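Local coordinates for protein BIFUNCTIONAL PROTEIN Proline utilization A (PutA) (Corynebacterium freiburgense, PDB 5UX5) that probably oxidises proline to glutamate in two steps, using FAD in a proline dehydrogenase domain and NAD in an aldehyde dehydrogenase domain, at residues G655-L658 and M659-D663; T670-S673 and E674-S677; A676-F679 and R680-P684. One frame throughout, in Å; residues are numbered along the deposited sequence.

How the contacts relate
All three contacts are short and local, lie near helix ends and touch the same NAD in the aldehyde dehydrogenase part of the chain. Contact 2 binds the adenosine-side phosphate of NAD where strand 666-670 gives way to helix 673-682; contact 3, further along that helix, its centre about 9 Å from that of contact 2, shares Ala-676 and Ser-677 with it and faces the adenine. Contact 1, at the end of helix 653-659, meets the adenine at its C2A edge. Its centre lies about 11 Å from that of contact 3, which it touches (Met-659 CG to Phe-679 CZ, 3.9 Å), and about 16 Å from that of contact 2, which it does not.

Contact 1 of 3, residues G655-L658 and M659-D663; sequences GRRL and MSHPD. With NAD (nicotinamide-adenine-dinucleotide), chain F.
Gly-655 and Met-659 are joined by one of the last turns of helix 653-659, part of the Rossmann-type NAD-binding fold of the aldehyde dehydrogenase domain. Backbone bonds come first: Met-659 N donates to Gly-655 O at 2.9 Å, and Ser-660 N to Arg-656 O at 2.8 Å. The carbonyl of Arg-656 is gripped twice, because the hydroxyl of Ser-660 turns back on it, Ser-660 OG to Arg-656 O 2.9 Å; amide and hydroxyl arrive from opposite faces of the carbonyl plane. A weak bond from His-661 N to Leu-658 O follows as the chain leaves the helix.

Side-chain packing forms a second group. Arg-657 runs beyond the helix end, bent at chi2 (56°), and its guanidinium lies obliquely against the His-661 ring, the two planes 42° apart; the ring's CD2 sits over one guanidinium face. Arg-657 NH2 forms a salt bridge with Asp-503 of helix 499-511.

Contacts with the cofactor complete the set. Gly-655, with no side chain, lets its CA approach NAD C2A to 3.5 Å at the adenine edge, and the thioether methyl CE of Met-659 ends 3.8 Å from NAD N3A.

Contact 2 of 3, residues T670-S673 and E674-S677; sequences TGAS and ETAS. With NAD (nicotinamide-adenine-dinucleotide), chain F.
Ala-672 and Thr-675 close together on one phosphate oxygen of NAD, and this is the tight side of the contact. The amide of Ala-672 points almost straight at NAD O1A, 2.6 Å away with an N-H...O angle of 178°, and the hydroxyl OG1 of Thr-675 donates to O1A at 2.8 Å. With OG1 lying anti to the carbonyl carbon (chi1 -63°), the hydroxyl looks at the diphosphate while CG2 comes within 3.8 Å of NAD C8A. Gly-671 also lies close to O1A, where a side chain would not fit. The site is the start of a helix: Ala-672 occupies the N-cap, its carbonyl accepts Ala-676 N at 3.2 Å and, weakly, Thr-675 N, and Ser-677 N bonds to Ser-673 O at 3.1 Å. The start of a helix set against a phosphate recalls Rossmann-type dinucleotide binding, though the helix here follows strand 666-670, as in aldehyde dehydrogenases; its dipole would be expected to favour the negative charge. Away from NAD the side chains are held more lightly. Glu-674, an exposed residue bent at chi2 (76°), curls back so that OE1 rests 3.3 Å from Ala-672 CB, while OE2 receives only a weak bond from Ser-673 OG.

Contact 3 of 3, residues A676-F679 and R680-P684; sequences ASLF and RGWKP. With NAD (nicotinamide-adenine-dinucleotide), chain F.
Trp-682 N is shared by two carbonyls at the end of its helix: it bonds to Phe-679 O at 2.9 Å, approaching from above that carbonyl's plane, and weakly to Leu-678 O, four residues back, as in a regular alpha-helix. Ordinary helical bonds precede it, from Arg-680 N to Ala-676 O and from Gly-681 N to Ser-677 O. With CG anti to the carbonyl carbon (chi1 -60°), the Trp-682 indole folds back along the helix, one face over Leu-678 O. Its six-membered ring then meets two apolar side chains: CZ2 lies 3.7 Å from Leu-678 CG, and CZ3 lies 3.6 Å from Phe-679 CD1. The Phe-679 and Trp-682 rings are 29° from parallel yet slid apart, centroids 5.5 Å from each other, and so barely overlap. Both bring an edge to the adenine of NAD: Phe-679 CZ approaches NAD C4A to 3.5 Å, and Trp-682 CH2 reaches NAD N6A at 3.5 Å. Arg-656 of helix 653-659 adds a cation-pi contact to the indole, and Met-659 of that helix packs on both rings. Within the beta-alpha-beta unit of strand 666-670, helix 673-682 and strand 687-691, Phe-679 packs on Leu-669, while Arg-680 and Pro-684 touch helix 1026-1035.

Contact 1 of 3, residues G655-L658 and M659-D663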
loop_
_atom_site.group_PDB
_atom_site.type_symbol
_atom_site.label_atom_id
_atom_site.label_comp_id
_atom_site.label_asym_id
_atom_site.label_seq_id
_atom_site.Cartn_x
_atom_site.Cartn_y
_atom_site.Cartn_z
ATOM N N GLY A 655 2.886 -12.458 -35.338
ATOM C CA GLY A 655 2.068 -12.270 -34.150
ATOM C C GLY A 655 0.648 -12.762 -34.353
ATOM O O GLY A 655 0.093 -13.465 -33.507
ATOM N N ARG A 656 0.047 -12.410 -35.489
ATOM C CA ARG A 656 -1.306 -12.858 -35.780
ATOM C C ARG A 656 -1.359 -14.375 -35.882
ATOM O O ARG A 656 -2.293 -15.018 -35.384
ATOM C CB ARG A 656 -1.789 -12.216 -37.085
ATOM C CG ARG A 656 -3.044 -12.845 -37.617
ATOM C CD ARG A 656 -3.753 -11.967 -38.623
ATOM N NE ARG A 656 -5.071 -12.520 -38.944
ATOM C CZ ARG A 656 -5.894 -11.990 -39.838
ATOM N NH1 ARG A 656 -5.539 -10.902 -40.510
ATOM N NH2 ARG A 656 -7.078 -12.534 -40.046
ATOM N N ARG A 657 -0.339 -14.966 -36.488
ATOM C CA ARG A 657 -0.261 -16.414 -36.563
ATOM C C ARG A 657 -0.165 -17.017 -35.166
ATOM O O ARG A 657 -0.750 -18.071 -34.896
ATOM C CB ARG A 657 0.926 -16.805 -37.442
ATOM C CG ARG A 657 1.148 -18.264 -37.639
ATOM C CD ARG A 657 -0.091 -18.926 -38.209
ATOM N NE ARG A 657 0.105 -20.370 -38.304
ATOM C CZ ARG A 657 -0.870 -21.265 -38.406
ATOM N NH1 ARG A 657 -2.141 -20.885 -38.421
ATOM N NH2 ARG A 657 -0.563 -22.549 -38.487
ATOM N N LEU A 658 0.551 -16.361 -34.252
ATOM C CA LEU A 658 0.605 -16.895 -32.895
ATOM C C LEU A 658 -0.746 -16.773 -32.192
ATOM O O LEU A 658 -1.215 -17.730 -31.574
ATOM C CB LEU A 658 1.700 -16.211 -32.082
ATOM C CG LEU A 658 1.765 -16.673 -30.622
ATOM C CD1 LEU A 658 1.866 -18.169 -30.574
ATOM C CD2 LEU A 658 2.958 -16.104 -29.970
ATOM N N MET A 659 -1.397 -15.613 -32.274
ATOM C CA MET A 659 -2.631 -15.446 -31.514
ATOM C C MET A 659 -3.782 -16.231 -32.117
ATOM O O MET A 659 -4.722 -16.576 -31.397
ATOM C CB MET A 659 -3.042 -13.983 -31.412
ATOM C CG MET A 659 -2.024 -13.110 -30.768
ATOM S SD MET A 659 -1.380 -13.744 -29.218
ATOM C CE MET A 659 -0.093 -12.510 -28.901
ATOM N N SER A 660 -3.774 -16.464 -33.428
ATOM C CA SER A 660 -4.863 -17.200 -34.062
ATOM C C SER A 660 -4.573 -18.689 -34.181
ATOM O O SER A 660 -5.350 -19.415 -34.814
ATOM C CB SER A 660 -5.175 -16.634 -35.455
ATOM O OG SER A 660 -4.180 -16.994 -36.409
ATOM N N HIS A 661 -3.477 -19.158 -33.605
ATOM C CA HIS A 661 -2.990 -20.476 -33.969
ATOM C C HIS A 661 -3.994 -21.568 -33.581
ATOM O O HIS A 661 -4.569 -21.534 -32.482
ATOM C CB HIS A 661 -1.627 -20.737 -33.334
ATOM C CG HIS A 661 -0.972 -21.952 -33.883
ATOM N ND1 HIS A 661 -1.427 -23.229 -33.606
ATOM C CD2 HIS A 661 0.035 -22.091 -34.772
ATOM C CE1 HIS A 661 -0.683 -24.102 -34.256
ATOM N NE2 HIS A 661 0.206 -23.437 -34.980
ATOM N N PRO A 662 -4.251 -22.537 -34.463
ATOM C CA PRO A 662 -5.278 -23.557 -34.156
ATOM C C PRO A 662 -4.984 -24.365 -32.911
ATOM O O PRO A 662 -5.927 -24.872 -32.310
ATOM C CB PRO A 662 -5.277 -24.457 -35.392
ATOM C CG PRO A 662 -4.624 -23.620 -36.480
ATOM C CD PRO A 662 -3.673 -22.692 -35.809
ATOM N N ASP A 663 -3.722 -24.489 -32.489
ATOM C CA ASP A 663 -3.342 -25.296 -31.333
ATOM C C ASP A 663 -3.107 -24.479 -30.068
ATOM O O ASP A 663 -2.506 -24.994 -29.118
ATOM C CB ASP A 663 -2.081 -26.108 -31.625
ATOM C CG ASP A 663 -2.241 -27.021 -32.820
ATOM O OD1 ASP A 663 -3.326 -27.630 -32.958
ATOM O OD2 ASP A 663 -1.281 -27.118 -33.629
HETATM P PA NAD F . -2.188 -3.713 -26.595
HETATM O O1A NAD F . -3.645 -3.996 -26.087
HETATM O O2A NAD F . -2.233 -3.134 -28.047
HETATM O O5B NAD F . -1.370 -5.055 -26.658
HETATM C C5B NAD F . -0.965 -5.769 -25.516
HETATM C C4B NAD F . -0.213 -7.034 -25.929
HETATM O O4B NAD F . -0.774 -7.690 -27.071
HETATM C C3B NAD F . 1.232 -6.751 -26.207
HETATM O O3B NAD F . 2.033 -7.839 -25.906
HETATM C C2B NAD F . 1.120 -6.490 -27.655
HETATM O O2B NAD F . 2.329 -6.413 -28.326
HETATM C C1B NAD F . 0.214 -7.599 -28.082
HETATM N N9A NAD F . -0.369 -7.368 -29.399
HETATM C C8A NAD F . -1.208 -6.334 -29.770
HETATM N N7A NAD F . -1.535 -6.457 -31.074
HETATM C C5A NAD F . -0.915 -7.594 -31.614
HETATM C C6A NAD F . -0.899 -8.211 -32.861
HETATM N N6A NAD F . -1.618 -7.684 -33.994
HETATM N N1A NAD F . -0.183 -9.336 -33.031
HETATM C C2A NAD F . 0.531 -9.889 -32.017
HETATM N N3A NAD F . 0.534 -9.318 -30.781
HETATM C C4A NAD F . -0.169 -8.188 -30.553
HETATM O O3 NAD F . -1.526 -2.744 -25.507
HETATM P PN NAD F . -0.513 -1.512 -25.724
HETATM O O1N NAD F . -0.268 -1.135 -27.170
HETATM O O2N NAD F . 0.840 -1.956 -25.251
HETATM O O5D NAD F . -1.135 -0.294 -24.876
HETATM C C5D NAD F . -2.436 0.152 -25.230
HETATM C C4D NAD F . -3.319 0.691 -24.100
HETATM O O4D NAD F . -3.650 -0.231 -23.088
HETATM C C3D NAD F . -2.817 1.858 -23.324
HETATM O O3D NAD F . -2.675 3.022 -24.051
HETATM C C2D NAD F . -3.956 1.972 -22.390
HETATM O O2D NAD F . -4.875 2.874 -22.894
HETATM C C1D NAD F . -4.475 0.558 -22.258
#

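Contact 2 of 3, residues T670-S673 and E674-S677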
loop_
_atom_site.group_PDB
_atom_site.type_symbol
_atom_site.label_atom_id
_atom_site.label_comp_id
_atom_site.label_asym_id
_atom_site.label_seq_id
_atom_site.Cartn_x
_atom_site.Cartn_y
_atom_site.Cartn_z
ATOM N N THR A 670 -3.630 -8.803 -21.412
ATOM C CA THR A 670 -3.803 -7.587 -20.633
ATOM C C THR A 670 -3.457 -6.421 -21.545
ATOM O O THR A 670 -2.306 -6.281 -21.948
ATOM C CB THR A 670 -2.905 -7.558 -19.398
ATOM O OG1 THR A 670 -3.074 -8.769 -18.645
ATOM C CG2 THR A 670 -3.225 -6.334 -18.541
ATOM N N GLY A 671 -4.438 -5.596 -21.855
ATOM C CA GLY A 671 -4.209 -4.526 -22.805
ATOM C C GLY A 671 -5.499 -3.821 -23.160
ATOM O O GLY A 671 -6.402 -3.689 -22.330
ATOM N N ALA A 672 -5.579 -3.397 -24.393
ATOM C CA ALA A 672 -6.734 -2.631 -24.811
ATOM C C ALA A 672 -7.888 -3.550 -25.185
ATOM O O ALA A 672 -7.695 -4.605 -25.791
ATOM C CB ALA A 672 -6.354 -1.752 -25.995
ATOM N N SER A 673 -9.109 -3.148 -24.825
ATOM C CA SER A 673 -10.244 -3.955 -25.234
ATOM C C SER A 673 -10.369 -4.019 -26.752
ATOM O O SER A 673 -10.926 -4.994 -27.273
ATOM C CB SER A 673 -11.515 -3.422 -24.583
ATOM O OG SER A 673 -11.683 -2.051 -24.854
ATOM N N GLU A 674 -9.818 -3.034 -27.476
ATOM C CA GLU A 674 -9.775 -3.114 -28.937
ATOM C C GLU A 674 -8.866 -4.242 -29.411
ATOM O O GLU A 674 -9.109 -4.856 -30.464
ATOM C CB GLU A 674 -9.294 -1.784 -29.530
ATOM C CG GLU A 674 -10.153 -0.567 -29.168
ATOM C CD GLU A 674 -9.941 -0.060 -27.741
ATOM O OE1 GLU A 674 -8.769 0.077 -27.326
ATOM O OE2 GLU A 674 -10.949 0.201 -27.041
ATOM N N THR A 675 -7.811 -4.515 -28.651
ATOM C CA THR A 675 -6.924 -5.628 -28.956
ATOM C C THR A 675 -7.610 -6.970 -28.732
ATOM O O THR A 675 -7.439 -7.902 -29.528
ATOM C CB THR A 675 -5.664 -5.478 -28.114
ATOM O OG1 THR A 675 -5.012 -4.257 -28.506
ATOM C CG2 THR A 675 -4.732 -6.627 -28.298
ATOM N N ALA A 676 -8.402 -7.084 -27.663
ATOM C CA ALA A 676 -9.130 -8.319 -27.429
ATOM C C ALA A 676 -10.119 -8.594 -28.548
ATOM O O ALA A 676 -10.215 -9.736 -29.016
ATOM C CB ALA A 676 -9.826 -8.281 -26.075
ATOM N N SER A 677 -10.852 -7.567 -29.011
ATOM C CA SER A 677 -11.763 -7.772 -30.145
ATOM C C SER A 677 -10.997 -8.126 -31.411
ATOM O O SER A 677 -11.452 -8.953 -32.217
ATOM C CB SER A 677 -12.649 -6.550 -30.393
ATOM O OG SER A 677 -12.040 -5.361 -29.938
HETATM P PA NAD F . -2.188 -3.713 -26.595
HETATM O O1A NAD F . -3.645 -3.996 -26.087
HETATM O O2A NAD F . -2.233 -3.134 -28.047
HETATM O O5B NAD F . -1.370 -5.055 -26.658
HETATM C C5B NAD F . -0.965 -5.769 -25.516
HETATM C C4B NAD F . -0.213 -7.034 -25.929
HETATM O O4B NAD F . -0.774 -7.690 -27.071
HETATM C C3B NAD F . 1.232 -6.751 -26.207
HETATM O O3B NAD F . 2.033 -7.839 -25.906
HETATM C C2B NAD F . 1.120 -6.490 -27.655
HETATM O O2B NAD F . 2.329 -6.413 -28.326
HETATM C C1B NAD F . 0.214 -7.599 -28.082
HETATM N N9A NAD F . -0.369 -7.368 -29.399
HETATM C C8A NAD F . -1.208 -6.334 -29.770
HETATM N N7A NAD F . -1.535 -6.457 -31.074
HETATM C C5A NAD F . -0.915 -7.594 -31.614
HETATM C C6A NAD F . -0.899 -8.211 -32.861
HETATM N N6A NAD F . -1.618 -7.684 -33.994
HETATM N N1A NAD F . -0.183 -9.336 -33.031
HETATM C C2A NAD F . 0.531 -9.889 -32.017
HETATM N N3A NAD F . 0.534 -9.318 -30.781
HETATM C C4A NAD F . -0.169 -8.188 -30.553
HETATM O O3 NAD F . -1.526 -2.744 -25.507
HETATM P PN NAD F . -0.513 -1.512 -25.724
HETATM O O1N NAD F . -0.268 -1.135 -27.170
HETATM O O2N NAD F . 0.840 -1.956 -25.251
HETATM O O5D NAD F . -1.135 -0.294 -24.876
HETATM C C5D NAD F . -2.436 0.152 -25.230
HETATM C C4D NAD F . -3.319 0.691 -24.100
HETATM O O4D NAD F . -3.650 -0.231 -23.088
HETATM C C3D NAD F . -2.817 1.858 -23.324
HETATM O O3D NAD F . -2.675 3.022 -24.051
HETATM C C2D NAD F . -3.956 1.972 -22.390
HETATM O O2D NAD F . -4.875 2.874 -22.894
HETATM C C1D NAD F . -4.475 0.558 -22.258
#

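Contact 3 of 3, residues A676-F679 and R680-P684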
loop_
_atom_site.group_PDB
_atom_site.type_symbol
_atom_site.label_atom_id
_atom_site.label_comp_id
_atom_site.label_asym_id
_atom_site.label_seq_id
_atom_site.Cartn_x
_atom_site.Cartn_y
_atom_site.Cartn_z
ATOM N N ALA A 676 -8.402 -7.084 -27.663
ATOM C CA ALA A 676 -9.130 -8.319 -27.429
ATOM C C ALA A 676 -10.119 -8.594 -28.548
ATOM O O ALA A 676 -10.215 -9.736 -29.016
ATOM C CB ALA A 676 -9.826 -8.281 -26.075
ATOM N N SER A 677 -10.852 -7.567 -29.011
ATOM C CA SER A 677 -11.763 -7.772 -30.145
ATOM C C SER A 677 -10.997 -8.126 -31.411
ATOM O O SER A 677 -11.452 -8.953 -32.217
ATOM C CB SER A 677 -12.649 -6.550 -30.393
ATOM O OG SER A 677 -12.040 -5.361 -29.938
ATOM N N LEU A 678 -9.820 -7.528 -31.591
ATOM C CA LEU A 678 -8.992 -7.838 -32.749
ATOM C C LEU A 678 -8.631 -9.318 -32.781
ATOM O O LEU A 678 -8.922 -10.016 -33.758
ATOM C CB LEU A 678 -7.730 -6.983 -32.704
ATOM C CG LEU A 678 -6.759 -7.168 -33.860
ATOM C CD1 LEU A 678 -7.281 -6.473 -35.083
ATOM C CD2 LEU A 678 -5.422 -6.627 -33.449
ATOM N N PHE A 679 -8.006 -9.811 -31.703
ATOM C CA PHE A 679 -7.588 -11.208 -31.631
ATOM C C PHE A 679 -8.765 -12.132 -31.882
ATOM O O PHE A 679 -8.695 -13.051 -32.709
ATOM C CB PHE A 679 -6.977 -11.520 -30.255
ATOM C CG PHE A 679 -5.633 -10.855 -29.978
ATOM C CD1 PHE A 679 -5.011 -10.053 -30.919
ATOM C CD2 PHE A 679 -5.001 -11.048 -28.752
ATOM C CE1 PHE A 679 -3.762 -9.460 -30.648
ATOM C CE2 PHE A 679 -3.763 -10.472 -28.474
ATOM C CZ PHE A 679 -3.138 -9.673 -29.423
ATOM N N ARG A 680 -9.873 -11.882 -31.186
ATOM C CA ARG A 680 -11.006 -12.794 -31.266
ATOM C C ARG A 680 -11.602 -12.793 -32.668
ATOM O O ARG A 680 -12.004 -13.842 -33.171
ATOM C CB ARG A 680 -12.047 -12.418 -30.207
ATOM C CG ARG A 680 -11.574 -12.493 -28.759
ATOM C CD ARG A 680 -12.690 -12.070 -27.839
ATOM N NE ARG A 680 -13.739 -13.084 -27.695
ATOM C CZ ARG A 680 -14.887 -12.900 -27.045
ATOM N NH1 ARG A 680 -15.177 -11.727 -26.499
ATOM N NH2 ARG A 680 -15.752 -13.896 -26.938
ATOM N N GLY A 681 -11.617 -11.639 -33.335
ATOM C CA GLY A 681 -12.032 -11.598 -34.728
ATOM C C GLY A 681 -11.327 -12.618 -35.600
ATOM O O GLY A 681 -11.913 -13.140 -36.547
ATOM N N TRP A 682 -10.047 -12.886 -35.320
ATOM C CA TRP A 682 -9.265 -13.853 -36.089
ATOM C C TRP A 682 -9.640 -15.298 -35.798
ATOM O O TRP A 682 -9.272 -16.184 -36.581
ATOM C CB TRP A 682 -7.779 -13.717 -35.801
ATOM C CG TRP A 682 -7.219 -12.404 -36.123
ATOM C CD1 TRP A 682 -7.679 -11.549 -37.046
ATOM C CD2 TRP A 682 -6.080 -11.786 -35.514
ATOM N NE1 TRP A 682 -6.901 -10.422 -37.073
ATOM C CE2 TRP A 682 -5.908 -10.540 -36.142
ATOM C CE3 TRP A 682 -5.191 -12.163 -34.494
ATOM C CZ2 TRP A 682 -4.891 -9.653 -35.788
ATOM C CZ3 TRP A 682 -4.180 -11.292 -34.141
ATOM C CH2 TRP A 682 -4.037 -10.045 -34.791
ATOM N N LYS A 683 -10.326 -15.564 -34.684
ATOM C CA LYS A 683 -10.730 -16.922 -34.312
ATOM C C LYS A 683 -11.834 -16.817 -33.264
ATOM O O LYS A 683 -11.571 -16.969 -32.061
ATOM C CB LYS A 683 -9.523 -17.725 -33.802
ATOM C CG LYS A 683 -9.811 -19.064 -33.130
ATOM C CD LYS A 683 -8.496 -19.764 -32.730
ATOM C CE LYS A 683 -8.727 -20.855 -31.669
ATOM N NZ LYS A 683 -7.435 -21.467 -31.236
ATOM N N PRO A 684 -13.068 -16.498 -33.685
ATOM C CA PRO A 684 -14.103 -16.091 -32.708
ATOM C C PRO A 684 -14.465 -17.148 -31.678
ATOM O O PRO A 684 -15.066 -16.795 -30.657
ATOM C CB PRO A 684 -15.302 -15.686 -33.578
ATOM C CG PRO A 684 -14.739 -15.425 -34.947
ATOM C CD PRO A 684 -13.444 -16.192 -35.079
HETATM P PA NAD F . -2.188 -3.713 -26.595
HETATM O O1A NAD F . -3.645 -3.996 -26.087
HETATM O O2A NAD F . -2.233 -3.134 -28.047
HETATM O O5B NAD F . -1.370 -5.055 -26.658
HETATM C C5B NAD F . -0.965 -5.769 -25.516
HETATM C C4B NAD F . -0.213 -7.034 -25.929
HETATM O O4B NAD F . -0.774 -7.690 -27.071
HETATM C C3B NAD F . 1.232 -6.751 -26.207
HETATM O O3B NAD F . 2.033 -7.839 -25.906
HETATM C C2B NAD F . 1.120 -6.490 -27.655
HETATM O O2B NAD F . 2.329 -6.413 -28.326
HETATM C C1B NAD F . 0.214 -7.599 -28.082
HETATM N N9A NAD F . -0.369 -7.368 -29.399
HETATM C C8A NAD F . -1.208 -6.334 -29.770
HETATM N N7A NAD F . -1.535 -6.457 -31.074
HETATM C C5A NAD F . -0.915 -7.594 -31.614
HETATM C C6A NAD F . -0.899 -8.211 -32.861
HETATM N N6A NAD F . -1.618 -7.684 -33.994
HETATM N N1A NAD F . -0.183 -9.336 -33.031
HETATM C C2A NAD F . 0.531 -9.889 -32.017
HETATM N N3A NAD F . 0.534 -9.318 -30.781
HETATM C C4A NAD F . -0.169 -8.188 -30.553
HETATM O O3 NAD F . -1.526 -2.744 -25.507
HETATM P PN NAD F . -0.513 -1.512 -25.724
HETATM O O1N NAD F . -0.268 -1.135 -27.170
HETATM O O2N NAD F . 0.840 -1.956 -25.251
HETATM O O5D NAD F . -1.135 -0.294 -24.876
HETATM C C5D NAD F . -2.436 0.152 -25.230
HETATM C C4D NAD F . -3.319 0.691 -24.100
HETATM O O4D NAD F . -3.650 -0.231 -23.088
HETATM C C3D NAD F . -2.817 1.858 -23.324
HETATM O O3D NAD F . -2.675 3.022 -24.051
HETATM C C2D NAD F . -3.956 1.972 -22.390
HETATM O O2D NAD F . -4.875 2.874 -22.894
HETATM C C1D NAD F . -4.475 0.558 -22.258
#